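Long-range contacts in PcyX_EBK42635 (Marine metagenome, PDB 5OWG), which probably catalyses the ferredoxin-dependent four-electron reduction of biliverdin to phycoerythrobilin, as a phage-type member of the ferredoxin-dependent bilin reductases: residues L14-K18 against W74-L78; Y32-M37 against R58-L62; L80-N86 against Y176-I180; G88-G92 against N172-Y176. All coordinates share one frame; numbering follows the deposited sequence.

Contact 1 (L14-K18 against W74-L78); sequences LIKWK and WMAHL
Trp74, the residue of this strand that buries the largest area here, meets four side chains of the helical turn 14-18. Leu14 lies over one face of the indole: its CB stands 3.9 Å from the centroid of the six-membered Trp74 ring and 19° off the ring normal, a CH-pi contact, offset toward the rim. Ile15 reaches the indole from another quarter. With CG1 set beside the backbone N and a second bend at chi2, Ile15 CD1 comes to 3.4 Å from Trp74 CE2, close packing for two carbons. Lys18 contributes aliphatic chain, Lys18 CD lying at the indole edge 4.0 Å from Trp74 CZ2.

This is helix-on-sheet packing: helix 14-28 packs on one face of the antiparallel sheet, beside helix 161-179, the segment axes of this contact running 10.2 Å apart at 27°. The alternation of the strand decides who takes part, since Trp74, Ala76 and Leu78 point their CB atoms at the helix and Met75 and His77 point theirs away. Trp17 serves the later positions. Its CG is anti to the backbone N (chi1 161°), which carries the six-membered ring out to the strand, where Trp17 CZ3 lies 3.6 Å from Ala76 CB and Trp17 CZ2 4.5 Å from Leu78 CD2. Trp17 CZ3 also comes to the edge of the other indole, 4.1 Å from Trp74 CH2. Beyond these segments, Trp17 packs on Cys166, Ala169 and Val170 of helix 161-179.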
loop_
_atom_site.group_PDB
_atom_site.type_symbol
_atom_site.label_atom_id
_atom_site.label_comp_id
_atom_site.label_asym_id
_atom_site.label_seq_id
_atom_site.Cartn_x
_atom_site.Cartn_y
_atom_site.Cartn_z
ATOM N N LEU A 14 -4.188 5.354 14.836
ATOM C CA LEU A 14 -4.296 4.697 13.537
ATOM C C LEU A 14 -5.148 5.522 12.581
ATOM O O LEU A 14 -4.843 5.616 11.387
ATOM C CB LEU A 14 -4.886 3.296 13.707
ATOM C CG LEU A 14 -4.065 2.323 14.557
ATOM C CD1 LEU A 14 -4.885 1.088 14.895
ATOM C CD2 LEU A 14 -2.779 1.930 13.847
ATOM N N ILE A 15 -6.221 6.129 13.093
ATOM C CA ILE A 15 -7.064 6.975 12.256
ATOM C C ILE A 15 -6.332 8.260 11.901
ATOM O O ILE A 15 -6.455 8.775 10.782
ATOM C CB ILE A 15 -8.401 7.264 12.964
ATOM C CG1 ILE A 15 -8.992 5.981 13.559
ATOM C CG2 ILE A 15 -9.386 7.899 11.994
ATOM C CD1 ILE A 15 -9.095 4.827 12.585
ATOM N N LYS A 16 -5.561 8.803 12.845
ATOM C CA LYS A 16 -4.739 9.970 12.550
ATOM C C LYS A 16 -3.737 9.657 11.446
ATOM O O LYS A 16 -3.666 10.364 10.436
ATOM C CB LYS A 16 -4.021 10.437 13.815
ATOM C CG LYS A 16 -3.073 11.599 13.592
ATOM C CD LYS A 16 -3.070 12.538 14.783
ATOM C CE LYS A 16 -2.059 13.651 14.610
ATOM N NZ LYS A 16 -2.261 14.415 13.345
ATOM N N TRP A 17 -2.958 8.585 11.621
ATOM C CA TRP A 17 -2.018 8.177 10.583
ATOM C C TRP A 17 -2.709 8.004 9.238
ATOM O O TRP A 17 -2.086 8.203 8.188
ATOM C CB TRP A 17 -1.321 6.875 10.987
ATOM C CG TRP A 17 -0.699 6.159 9.825
ATOM C CD1 TRP A 17 0.596 6.246 9.404
ATOM C CD2 TRP A 17 -1.353 5.256 8.928
ATOM N NE1 TRP A 17 0.788 5.451 8.299
ATOM C CE2 TRP A 17 -0.394 4.833 7.987
ATOM C CE3 TRP A 17 -2.659 4.766 8.827
ATOM C CZ2 TRP A 17 -0.699 3.944 6.960
ATOM C CZ3 TRP A 17 -2.959 3.880 7.809
ATOM C CH2 TRP A 17 -1.983 3.478 6.889
ATOM N N LYS A 18 -3.992 7.635 9.243
ATOM C CA LYS A 18 -4.711 7.433 7.993
ATOM C C LYS A 18 -5.047 8.760 7.325
ATOM O O LYS A 18 -4.875 8.908 6.110
ATOM C CB LYS A 18 -5.987 6.627 8.245
ATOM C CG LYS A 18 -6.756 6.265 6.980
ATOM C CD LYS A 18 -8.027 5.482 7.284
ATOM C CE LYS A 18 -9.021 6.288 8.109
ATOM N NZ LYS A 18 -9.339 7.603 7.486
ATOM N N TRP A 74 -9.325 -3.427 13.028
ATOM C CA TRP A 74 -9.032 -2.253 12.211
ATOM C C TRP A 74 -7.672 -2.489 11.583
ATOM O O TRP A 74 -6.686 -2.667 12.304
ATOM C CB TRP A 74 -9.019 -0.970 13.044
ATOM C CG TRP A 74 -8.971 0.285 12.215
ATOM C CD1 TRP A 74 -10.013 1.124 11.948
ATOM C CD2 TRP A 74 -7.828 0.841 11.546
ATOM N NE1 TRP A 74 -9.594 2.164 11.157
ATOM C CE2 TRP A 74 -8.257 2.014 10.895
ATOM C CE3 TRP A 74 -6.486 0.459 11.433
ATOM C CZ2 TRP A 74 -7.394 2.811 10.144
ATOM C CZ3 TRP A 74 -5.631 1.252 10.684
ATOM C CH2 TRP A 74 -6.088 2.414 10.051
ATOM N N MET A 75 -7.616 -2.493 10.256
ATOM C CA MET A 75 -6.371 -2.751 9.556
ATOM C C MET A 75 -6.232 -1.756 8.417
ATOM O O MET A 75 -7.199 -1.114 8.000
ATOM C CB MET A 75 -6.313 -4.195 9.032
ATOM C CG MET A 75 -6.902 -4.415 7.641
ATOM S SD MET A 75 -5.841 -3.929 6.259
ATOM C CE MET A 75 -4.390 -4.942 6.530
ATOM N N ALA A 76 -5.007 -1.633 7.919
ATOM C CA ALA A 76 -4.738 -0.762 6.789
ATOM C C ALA A 76 -3.574 -1.331 5.995
ATOM O O ALA A 76 -2.662 -1.949 6.551
ATOM C CB ALA A 76 -4.431 0.671 7.236
ATOM N N HIS A 77 -3.625 -1.118 4.684
ATOM C CA HIS A 77 -2.580 -1.552 3.772
ATOM C C HIS A 77 -2.291 -0.416 2.807
ATOM O O HIS A 77 -3.215 0.210 2.281
ATOM C CB HIS A 77 -3.001 -2.818 3.013
ATOM C CG HIS A 77 -2.156 -3.121 1.816
ATOM N ND1 HIS A 77 -1.014 -3.890 1.888
ATOM C CD2 HIS A 77 -2.291 -2.769 0.515
ATOM C CE1 HIS A 77 -0.480 -3.994 0.685
ATOM N NE2 HIS A 77 -1.234 -3.323 -0.166
ATOM N N LEU A 78 -1.007 -0.139 2.592
ATOM C CA LEU A 78 -0.587 0.964 1.737
ATOM C C LEU A 78 0.637 0.524 0.951
ATOM O O LEU A 78 1.647 0.131 1.542
ATOM C CB LEU A 78 -0.285 2.221 2.562
ATOM C CG LEU A 78 0.133 3.468 1.777
ATOM C CD1 LEU A 78 -0.985 3.960 0.869
ATOM C CD2 LEU A 78 0.563 4.571 2.727
#

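Contact 2 (Y32-M37 against R58-L62); sequences YNEPGM and RRAHL
Glu34 and Arg59 hold the polar centre of this contact through a two-point salt bridge. Arg59 presents its guanidinium side-on: Arg59 NE donates to Glu34 OE2 at 2.9 Å, with an N-H...O angle of 154°, and Arg59 NH2 donates to Glu34 OE1 at 3.2 Å. Both oxygens are met on their syn sides, and the carboxylate and guanidinium planes differ by only 5°, so the two groups lie nearly flat with each other. Extended chains make this possible: Glu34 keeps CG anti to the backbone N, and Arg59 is stretched from CG to NE. Further bonds fix the pair, from Asn230 ND2 to Glu34 OE1 and from Arg59 NH1 to Leu231 O.

Close packing continues at Met37, whose doubly bent chain places Met37 CE over one face of His61, 4.1 Å from the ring centroid and 27° off its normal. Met37 CE also lies at the guanidinium edge, 3.7 Å from Arg59 NH2. His61 NE2 is hydrogen-bonded to Asn49 OD1.

Tyr32 forms the looser, partly exposed side, where Tyr32 OH reaches no nearer than 3.7 Å, to Arg59 CG, and the ring is turned steeply against the guanidinium. The loop between strands 30-32 and 47-53 thus docks on strand 57-67 through a type II beta turn, Glu34 to Met37, closed by Met37 N to Glu34 O, with a classic beta bulge at Arg58 and Arg59 facing Phe81.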
loop_
_atom_site.group_PDB
_atom_site.type_symbol
_atom_site.label_atom_id
_atom_site.label_comp_id
_atom_site.label_asym_id
_atom_site.label_seq_id
_atom_site.Cartn_x
_atom_site.Cartn_y
_atom_site.Cartn_z
ATOM N N TYR A 32 -7.688 8.059 -8.728
ATOM C CA TYR A 32 -8.370 7.527 -9.897
ATOM C C TYR A 32 -9.158 6.293 -9.483
ATOM O O TYR A 32 -8.906 5.694 -8.434
ATOM C CB TYR A 32 -7.381 7.178 -11.019
ATOM C CG TYR A 32 -6.525 5.973 -10.722
ATOM C CD1 TYR A 32 -5.379 6.087 -9.945
ATOM C CD2 TYR A 32 -6.860 4.721 -11.217
ATOM C CE1 TYR A 32 -4.592 4.987 -9.669
ATOM C CE2 TYR A 32 -6.081 3.614 -10.947
ATOM C CZ TYR A 32 -4.948 3.752 -10.172
ATOM O OH TYR A 32 -4.167 2.656 -9.898
ATOM N N ASN A 33 -10.122 5.919 -10.320
ATOM C CA ASN A 33 -10.973 4.759 -10.067
ATOM C C ASN A 33 -10.403 3.577 -10.841
ATOM O O ASN A 33 -10.540 3.498 -12.064
ATOM C CB ASN A 33 -12.416 5.046 -10.469
ATOM C CG ASN A 33 -13.035 6.175 -9.666
ATOM O OD1 ASN A 33 -13.535 7.149 -10.229
ATOM N ND2 ASN A 33 -13.006 6.048 -8.343
ATOM N N GLU A 34 -9.768 2.655 -10.126
ATOM C CA GLU A 34 -9.171 1.492 -10.774
ATOM C C GLU A 34 -10.261 0.491 -11.143
ATOM O O GLU A 34 -11.127 0.195 -10.314
ATOM C CB GLU A 34 -8.141 0.833 -9.861
ATOM C CG GLU A 34 -7.390 -0.316 -10.521
ATOM C CD GLU A 34 -6.323 -0.915 -9.623
ATOM O OE1 GLU A 34 -6.684 -1.580 -8.629
ATOM O OE2 GLU A 34 -5.125 -0.717 -9.909
ATOM N N PRO A 35 -10.257 -0.046 -12.364
ATOM C CA PRO A 35 -11.288 -1.022 -12.742
ATOM C C PRO A 35 -11.338 -2.194 -11.772
ATOM O O PRO A 35 -10.313 -2.792 -11.438
ATOM C CB PRO A 35 -10.853 -1.466 -14.143
ATOM C CG PRO A 35 -10.041 -0.347 -14.665
ATOM C CD PRO A 35 -9.345 0.252 -13.483
ATOM N N GLY A 36 -12.550 -2.524 -11.322
ATOM C CA GLY A 36 -12.781 -3.634 -10.429
ATOM C C GLY A 36 -12.856 -3.256 -8.962
ATOM O O GLY A 36 -13.492 -3.974 -8.179
ATOM N N MET A 37 -12.227 -2.145 -8.570
ATOM C CA MET A 37 -12.158 -1.789 -7.158
ATOM C C MET A 37 -13.513 -1.396 -6.587
ATOM O O MET A 37 -13.700 -1.477 -5.368
ATOM C CB MET A 37 -11.167 -0.643 -6.949
ATOM C CG MET A 37 -10.718 -0.484 -5.503
ATOM S SD MET A 37 -9.611 -1.807 -4.985
ATOM C CE MET A 37 -8.118 -1.380 -5.881
ATOM N N ARG A 58 3.118 4.647 -10.755
ATOM C CA ARG A 58 1.998 4.110 -11.520
ATOM C C ARG A 58 0.828 3.727 -10.625
ATOM O O ARG A 58 -0.328 3.818 -11.054
ATOM C CB ARG A 58 2.441 2.901 -12.351
ATOM C CG ARG A 58 2.771 1.645 -11.556
ATOM C CD ARG A 58 2.988 0.462 -12.488
ATOM N NE ARG A 58 3.346 -0.752 -11.760
ATOM C CZ ARG A 58 2.473 -1.628 -11.269
ATOM N NH1 ARG A 58 1.167 -1.443 -11.417
ATOM N NH2 ARG A 58 2.911 -2.699 -10.621
ATOM N N ARG A 59 1.094 3.301 -9.392
ATOM C CA ARG A 59 0.013 2.848 -8.526
ATOM C C ARG A 59 0.347 3.100 -7.063
ATOM O O ARG A 59 1.422 2.721 -6.585
ATOM C CB ARG A 59 -0.279 1.362 -8.753
ATOM C CG ARG A 59 -1.491 0.860 -7.991
ATOM C CD ARG A 59 -1.878 -0.547 -8.412
ATOM N NE ARG A 59 -3.155 -0.962 -7.833
ATOM C CZ ARG A 59 -3.291 -1.625 -6.687
ATOM N NH1 ARG A 59 -2.225 -1.967 -5.971
ATOM N NH2 ARG A 59 -4.500 -1.952 -6.253
ATOM N N ALA A 60 -0.587 3.743 -6.366
ATOM C CA ALA A 60 -0.537 3.930 -4.921
ATOM C C ALA A 60 -1.903 3.548 -4.375
ATOM O O ALA A 60 -2.909 4.151 -4.758
ATOM C CB ALA A 60 -0.192 5.377 -4.558
ATOM N N HIS A 61 -1.942 2.559 -3.483
ATOM C CA HIS A 61 -3.185 1.892 -3.111
ATOM C C HIS A 61 -3.345 1.918 -1.600
ATOM O O HIS A 61 -2.477 1.419 -0.876
ATOM C CB HIS A 61 -3.192 0.451 -3.632
ATOM C CG HIS A 61 -4.393 -0.343 -3.226
ATOM N ND1 HIS A 61 -4.383 -1.719 -3.162
ATOM C CD2 HIS A 61 -5.643 0.041 -2.874
ATOM C CE1 HIS A 61 -5.572 -2.150 -2.783
ATOM N NE2 HIS A 61 -6.356 -1.102 -2.601
ATOM N N LEU A 62 -4.453 2.483 -1.128
ATOM C CA LEU A 62 -4.780 2.527 0.293
ATOM C C LEU A 62 -5.970 1.615 0.548
ATOM O O LEU A 62 -7.069 1.863 0.038
ATOM C CB LEU A 62 -5.090 3.953 0.748
ATOM C CG LEU A 62 -5.474 4.102 2.225
ATOM C CD1 LEU A 62 -4.278 3.822 3.126
ATOM C CD2 LEU A 62 -6.051 5.481 2.502
#

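Contact 3 (L80-N86 against Y176-I180); sequences LFPMLTN and YIDKI
Leu80 and Ile177 have CA atoms 9.1 Å apart, and the gap closes to 7.3 Å between the CA atoms of Pro82 and Ile180, so the later part of segment 80-86 draws nearer to the 176-180 part of the chain. Leu80 and Tyr176 lie side by side, pointing opposite ways. Tyr176 holds CG anti to its backbone N (chi1 174°), which carries the ring away from the helix, and Leu80 CD2 lies obliquely to that ring, 3.5 Å from Tyr176 CE2. Leu80 CD2 is also 4.1 Å from Ile177 CG1, linking successive helix residues.

Pro82 meets the tyrosine side chain nearly perpendicularly, with Pro82 CD 3.6 Å from Tyr176 OH. Pro82 CB lies 3.8 Å from Ile180 CD1. Ile180 throws CG1 anti to the backbone N (chi1 -169°) and then bends, bringing CD1 in between Pro82 and the amide of Asn86. Asn86 ND2 lies 3.0 Å from Ile180 O, while Asn86 OD1 accepts a hydrogen bond from Gly88 N.

Asn86 closes a type I beta turn begun by Met83, Asn86 N being bonded to Met83 O at 3.0 Å. The chemistry is therefore mostly apolar, with leucine, proline and isoleucine carbon meeting a tyrosine ring; the one polar side-chain group brought in by segment 80-86 is the buried Asn86 amide, whose oxygen the bond to Gly88 N fixes within the loop.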
loop_
_atom_site.group_PDB
_atom_site.type_symbol
_atom_site.label_atom_id
_atom_site.label_comp_id
_atom_site.label_asym_id
_atom_site.label_seq_id
_atom_site.Cartn_x
_atom_site.Cartn_y
_atom_site.Cartn_z
ATOM N N LEU A 80 3.003 1.359 -2.821
ATOM C CA LEU A 80 3.311 2.255 -3.929
ATOM C C LEU A 80 4.254 1.555 -4.896
ATOM O O LEU A 80 5.352 1.144 -4.506
ATOM C CB LEU A 80 3.945 3.559 -3.434
ATOM C CG LEU A 80 3.014 4.737 -3.135
ATOM C CD1 LEU A 80 2.223 4.514 -1.856
ATOM C CD2 LEU A 80 3.805 6.039 -3.057
ATOM N N PHE A 81 3.828 1.428 -6.158
ATOM C CA PHE A 81 4.681 0.922 -7.228
ATOM C C PHE A 81 5.170 2.078 -8.090
ATOM O O PHE A 81 4.346 2.883 -8.546
ATOM C CB PHE A 81 3.921 -0.073 -8.100
ATOM C CG PHE A 81 3.748 -1.431 -7.479
ATOM C CD1 PHE A 81 4.771 -2.365 -7.527
ATOM C CD2 PHE A 81 2.555 -1.784 -6.873
ATOM C CE1 PHE A 81 4.612 -3.618 -6.967
ATOM C CE2 PHE A 81 2.390 -3.037 -6.312
ATOM C CZ PHE A 81 3.420 -3.954 -6.359
ATOM N N PRO A 82 6.470 2.214 -8.350
ATOM C CA PRO A 82 6.931 3.271 -9.260
ATOM C C PRO A 82 6.598 2.943 -10.710
ATOM O O PRO A 82 6.137 1.851 -11.047
ATOM C CB PRO A 82 8.444 3.309 -9.027
ATOM C CG PRO A 82 8.782 1.951 -8.524
ATOM C CD PRO A 82 7.599 1.510 -7.715
ATOM N N MET A 83 6.842 3.922 -11.581
ATOM C CA MET A 83 6.562 3.760 -13.000
ATOM C C MET A 83 7.587 2.819 -13.638
ATOM O O MET A 83 8.619 2.480 -13.050
ATOM C CB MET A 83 6.549 5.125 -13.696
ATOM C CG MET A 83 5.885 5.156 -15.073
ATOM S SD MET A 83 4.196 4.524 -15.075
ATOM C CE MET A 83 3.386 5.731 -14.033
ATOM N N LEU A 84 7.292 2.406 -14.873
ATOM C CA LEU A 84 7.918 1.239 -15.484
ATOM C C LEU A 84 9.322 1.478 -16.036
ATOM O O LEU A 84 9.988 0.499 -16.388
ATOM C CB LEU A 84 7.014 0.706 -16.600
ATOM C CG LEU A 84 5.615 0.271 -16.145
ATOM C CD1 LEU A 84 4.765 -0.142 -17.335
ATOM C CD2 LEU A 84 5.682 -0.862 -15.126
ATOM N N THR A 85 9.798 2.720 -16.142
ATOM C CA THR A 85 11.216 2.949 -16.411
ATOM C C THR A 85 12.013 3.183 -15.136
ATOM O O THR A 85 13.236 3.344 -15.202
ATOM C CB THR A 85 11.427 4.139 -17.360
ATOM O OG1 THR A 85 10.918 5.340 -16.766
ATOM C CG2 THR A 85 10.751 3.902 -18.703
ATOM N N ASN A 86 11.351 3.205 -13.985
ATOM C CA ASN A 86 12.013 3.372 -12.703
ATOM C C ASN A 86 12.364 2.010 -12.119
ATOM O O ASN A 86 11.631 1.031 -12.286
ATOM C CB ASN A 86 11.112 4.143 -11.739
ATOM C CG ASN A 86 11.817 4.529 -10.454
ATOM O OD1 ASN A 86 12.749 3.857 -10.012
ATOM N ND2 ASN A 86 11.368 5.620 -9.845
ATOM N N TYR A 176 9.367 9.318 0.326
ATOM C CA TYR A 176 9.374 8.376 -0.789
ATOM C C TYR A 176 8.851 9.034 -2.059
ATOM O O TYR A 176 9.434 8.881 -3.139
ATOM C CB TYR A 176 8.535 7.142 -0.449
ATOM C CG TYR A 176 8.379 6.174 -1.605
ATOM C CD1 TYR A 176 9.304 5.159 -1.818
ATOM C CD2 TYR A 176 7.307 6.276 -2.486
ATOM C CE1 TYR A 176 9.167 4.272 -2.871
ATOM C CE2 TYR A 176 7.162 5.395 -3.546
ATOM C CZ TYR A 176 8.095 4.396 -3.731
ATOM O OH TYR A 176 7.960 3.515 -4.779
ATOM N N ILE A 177 7.747 9.773 -1.944
ATOM C CA ILE A 177 7.142 10.420 -3.103
ATOM C C ILE A 177 8.094 11.438 -3.711
ATOM O O ILE A 177 8.000 11.755 -4.903
ATOM C CB ILE A 177 5.802 11.064 -2.689
ATOM C CG1 ILE A 177 4.817 9.975 -2.247
ATOM C CG2 ILE A 177 5.206 11.876 -3.831
ATOM C CD1 ILE A 177 3.561 10.491 -1.571
ATOM N N ASP A 178 9.026 11.962 -2.914
ATOM C CA ASP A 178 9.970 12.956 -3.411
ATOM C C ASP A 178 11.169 12.301 -4.091
ATOM O O ASP A 178 11.526 12.662 -5.217
ATOM C CB ASP A 178 10.431 13.848 -2.257
ATOM C CG ASP A 178 11.642 14.693 -2.615
ATOM O OD1 ASP A 178 11.846 14.978 -3.814
ATOM O OD2 ASP A 178 12.398 15.065 -1.694
ATOM N N LYS A 179 11.810 11.342 -3.421
ATOM C CA LYS A 179 13.059 10.793 -3.936
ATOM C C LYS A 179 12.843 9.835 -5.101
ATOM O O LYS A 179 13.730 9.703 -5.952
ATOM C CB LYS A 179 13.818 10.084 -2.815
ATOM C CG LYS A 179 14.233 11.004 -1.678
ATOM C CD LYS A 179 14.901 10.236 -0.548
ATOM C CE LYS A 179 15.346 11.163 0.575
ATOM N NZ LYS A 179 16.348 12.167 0.123
ATOM N N ILE A 180 11.692 9.162 -5.164
ATOM C CA ILE A 180 11.457 8.219 -6.255
ATOM C C ILE A 180 11.516 8.933 -7.599
ATOM O O ILE A 180 11.871 8.329 -8.618
ATOM C CB ILE A 180 10.109 7.492 -6.056
ATOM C CG1 ILE A 180 9.970 6.324 -7.036
ATOM C CG2 ILE A 180 8.937 8.449 -6.245
ATOM C CD1 ILE A 180 10.920 5.166 -6.768
#

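Contact 4 (G88-G92 against N172-Y176); sequences GPIYG and NLNNY
Tyr91 and Tyr176 are set obliquely, ring planes 55° apart and centroids 5.9 Å apart, and it is the Tyr91 methylene rather than its ring that lies squarely on the partner. Tyr91 CB sits over the centre of the Tyr176 face, 3.8 Å from the centroid and just 3° off the normal, a nearly ideal CH-pi approach. From there the Tyr91 ring carries on toward the preceding helical turn, because CG is anti to the backbone N.

Leu173 comes to that ring almost perpendicularly. Leu173 CD1 stands over the centre of one face, 4.2 Å from the Tyr91 centroid, while Tyr91 CE2 approaches the helix backbone, 3.8 Å from Leu173 CA. The phenol oxygen of Tyr91 is hydrogen-bonded to Ala169 O, one turn earlier, tying the far end of the side chain to the helix as well.

Elsewhere in the contact, Tyr176 OH donates to Pro89 O across 3.2 Å, the hydroxyl lying above the Pro89 carbonyl plane.

Strand 90-96 and helix 161-179 run nearly antiparallel here, their segment axes at 162° and 10.1 Å apart. The helix lies along the strands, on one face of the sheet, with strands 73-82 and 104-110 flanking the contact: His107 and Phe109 of the latter set their rings edge-to-face with Tyr91 and Tyr176 respectively, and Leu119 of helix 118-121 packs on both Pro89 and Tyr176.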
loop_
_atom_site.group_PDB
_atom_site.type_symbol
_atom_site.label_atom_id
_atom_site.label_comp_id
_atom_site.label_asym_id
_atom_site.label_seq_id
_atom_site.Cartn_x
_atom_site.Cartn_y
_atom_site.Cartn_z
ATOM N N GLY A 88 13.195 1.754 -8.762
ATOM C CA GLY A 88 13.197 2.007 -7.341
ATOM C C GLY A 88 12.472 0.943 -6.545
ATOM O O GLY A 88 11.809 0.058 -7.096
ATOM N N PRO A 89 12.588 1.014 -5.217
ATOM C CA PRO A 89 11.927 0.021 -4.361
ATOM C C PRO A 89 10.415 0.184 -4.338
ATOM O O PRO A 89 9.845 0.922 -5.148
ATOM C CB PRO A 89 12.547 0.285 -2.983
ATOM C CG PRO A 89 12.937 1.719 -3.017
ATOM C CD PRO A 89 13.336 2.012 -4.435
ATOM N N ILE A 90 9.761 -0.505 -3.407
ATOM C CA ILE A 90 8.314 -0.459 -3.248
ATOM C C ILE A 90 8.023 -0.067 -1.807
ATOM O O ILE A 90 8.328 -0.824 -0.876
ATOM C CB ILE A 90 7.656 -1.803 -3.596
ATOM C CG1 ILE A 90 7.845 -2.127 -5.080
ATOM C CG2 ILE A 90 6.166 -1.791 -3.249
ATOM C CD1 ILE A 90 7.684 -3.600 -5.402
ATOM N N TYR A 91 7.444 1.116 -1.616
ATOM C CA TYR A 91 6.903 1.476 -0.312
ATOM C C TYR A 91 5.799 0.499 0.059
ATOM O O TYR A 91 4.878 0.258 -0.728
ATOM C CB TYR A 91 6.359 2.905 -0.334
ATOM C CG TYR A 91 5.759 3.381 0.976
ATOM C CD1 TYR A 91 4.464 3.030 1.344
ATOM C CD2 TYR A 91 6.479 4.202 1.832
ATOM C CE1 TYR A 91 3.912 3.470 2.535
ATOM C CE2 TYR A 91 5.937 4.649 3.023
ATOM C CZ TYR A 91 4.653 4.281 3.369
ATOM O OH TYR A 91 4.109 4.724 4.552
ATOM N N GLY A 92 5.896 -0.069 1.253
ATOM C CA GLY A 92 4.876 -0.968 1.742
ATOM C C GLY A 92 4.672 -0.770 3.225
ATOM O O GLY A 92 5.634 -0.809 3.992
ATOM N N ASN A 172 8.153 8.807 6.108
ATOM C CA ASN A 172 8.820 7.999 5.093
ATOM C C ASN A 172 8.048 8.019 3.781
ATOM O O ASN A 172 8.639 7.834 2.710
ATOM C CB ASN A 172 8.992 6.564 5.596
ATOM C CG ASN A 172 9.923 6.469 6.792
ATOM O OD1 ASN A 172 10.211 7.470 7.449
ATOM N ND2 ASN A 172 10.396 5.262 7.080
ATOM N N LEU A 173 6.735 8.244 3.843
ATOM C CA LEU A 173 5.933 8.380 2.632
ATOM C C LEU A 173 6.244 9.690 1.920
ATOM O O LEU A 173 6.620 9.701 0.742
ATOM C CB LEU A 173 4.446 8.297 2.986
ATOM C CG LEU A 173 3.450 8.523 1.846
ATOM C CD1 LEU A 173 3.597 7.460 0.768
ATOM C CD2 LEU A 173 2.035 8.543 2.395
ATOM N N ASN A 174 6.082 10.813 2.626
ATOM C CA ASN A 174 6.382 12.118 2.045
ATOM C C ASN A 174 7.764 12.130 1.406
ATOM O O ASN A 174 7.970 12.757 0.360
ATOM C CB ASN A 174 6.284 13.203 3.123
ATOM C CG ASN A 174 5.466 14.400 2.681
ATOM O OD1 ASN A 174 5.285 14.643 1.487
ATOM N ND2 ASN A 174 4.970 15.163 3.650
ATOM N N ASN A 175 8.727 11.440 2.021
ATOM C CA ASN A 175 10.074 11.375 1.466
ATOM C C ASN A 175 10.179 10.378 0.318
ATOM O O ASN A 175 11.008 10.567 -0.580
ATOM C CB ASN A 175 11.076 11.019 2.564
ATOM C CG ASN A 175 11.553 12.237 3.327
ATOM O OD1 ASN A 175 12.506 12.896 2.919
ATOM N ND2 ASN A 175 10.890 12.543 4.437
ATOM N N TYR A 176 9.367 9.318 0.326
ATOM C CA TYR A 176 9.374 8.376 -0.789
ATOM C C TYR A 176 8.851 9.034 -2.059
ATOM O O TYR A 176 9.434 8.881 -3.139
ATOM C CB TYR A 176 8.535 7.142 -0.449
ATOM C CG TYR A 176 8.379 6.174 -1.605
ATOM C CD1 TYR A 176 9.304 5.159 -1.818
ATOM C CD2 TYR A 176 7.307 6.276 -2.486
ATOM C CE1 TYR A 176 9.167 4.272 -2.871
ATOM C CE2 TYR A 176 7.162 5.395 -3.546
ATOM C CZ TYR A 176 8.095 4.396 -3.731
ATOM O OH TYR A 176 7.960 3.515 -4.779
#

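How the contacts relate
All four contacts reach one antiparallel sheet, in which strands 57-67, 73-82 and 90-96 are consecutive neighbours. Contacts 1 and 3 share strand 73-82, yet their centres are about 22 Å apart, on opposite sides of the chain's centre. Contacts 3 and 4 are the closest pair, centres about 8 Å apart, sharing Tyr176 and helix 161-179. Along the chain, contact 2 is nested within the loop closed by contact 1; contacts 3 and 4 follow, both ending on the late helix. Leu78 links contacts 1 and 4, Leu78 CD2 lying 3.5 Å from Tyr91 CE1. Contacts 1, 3 and 4 build one helical layer on the sheet, which fits the alpha/beta/alpha sandwich known for ferredoxin-dependent bilin reductases.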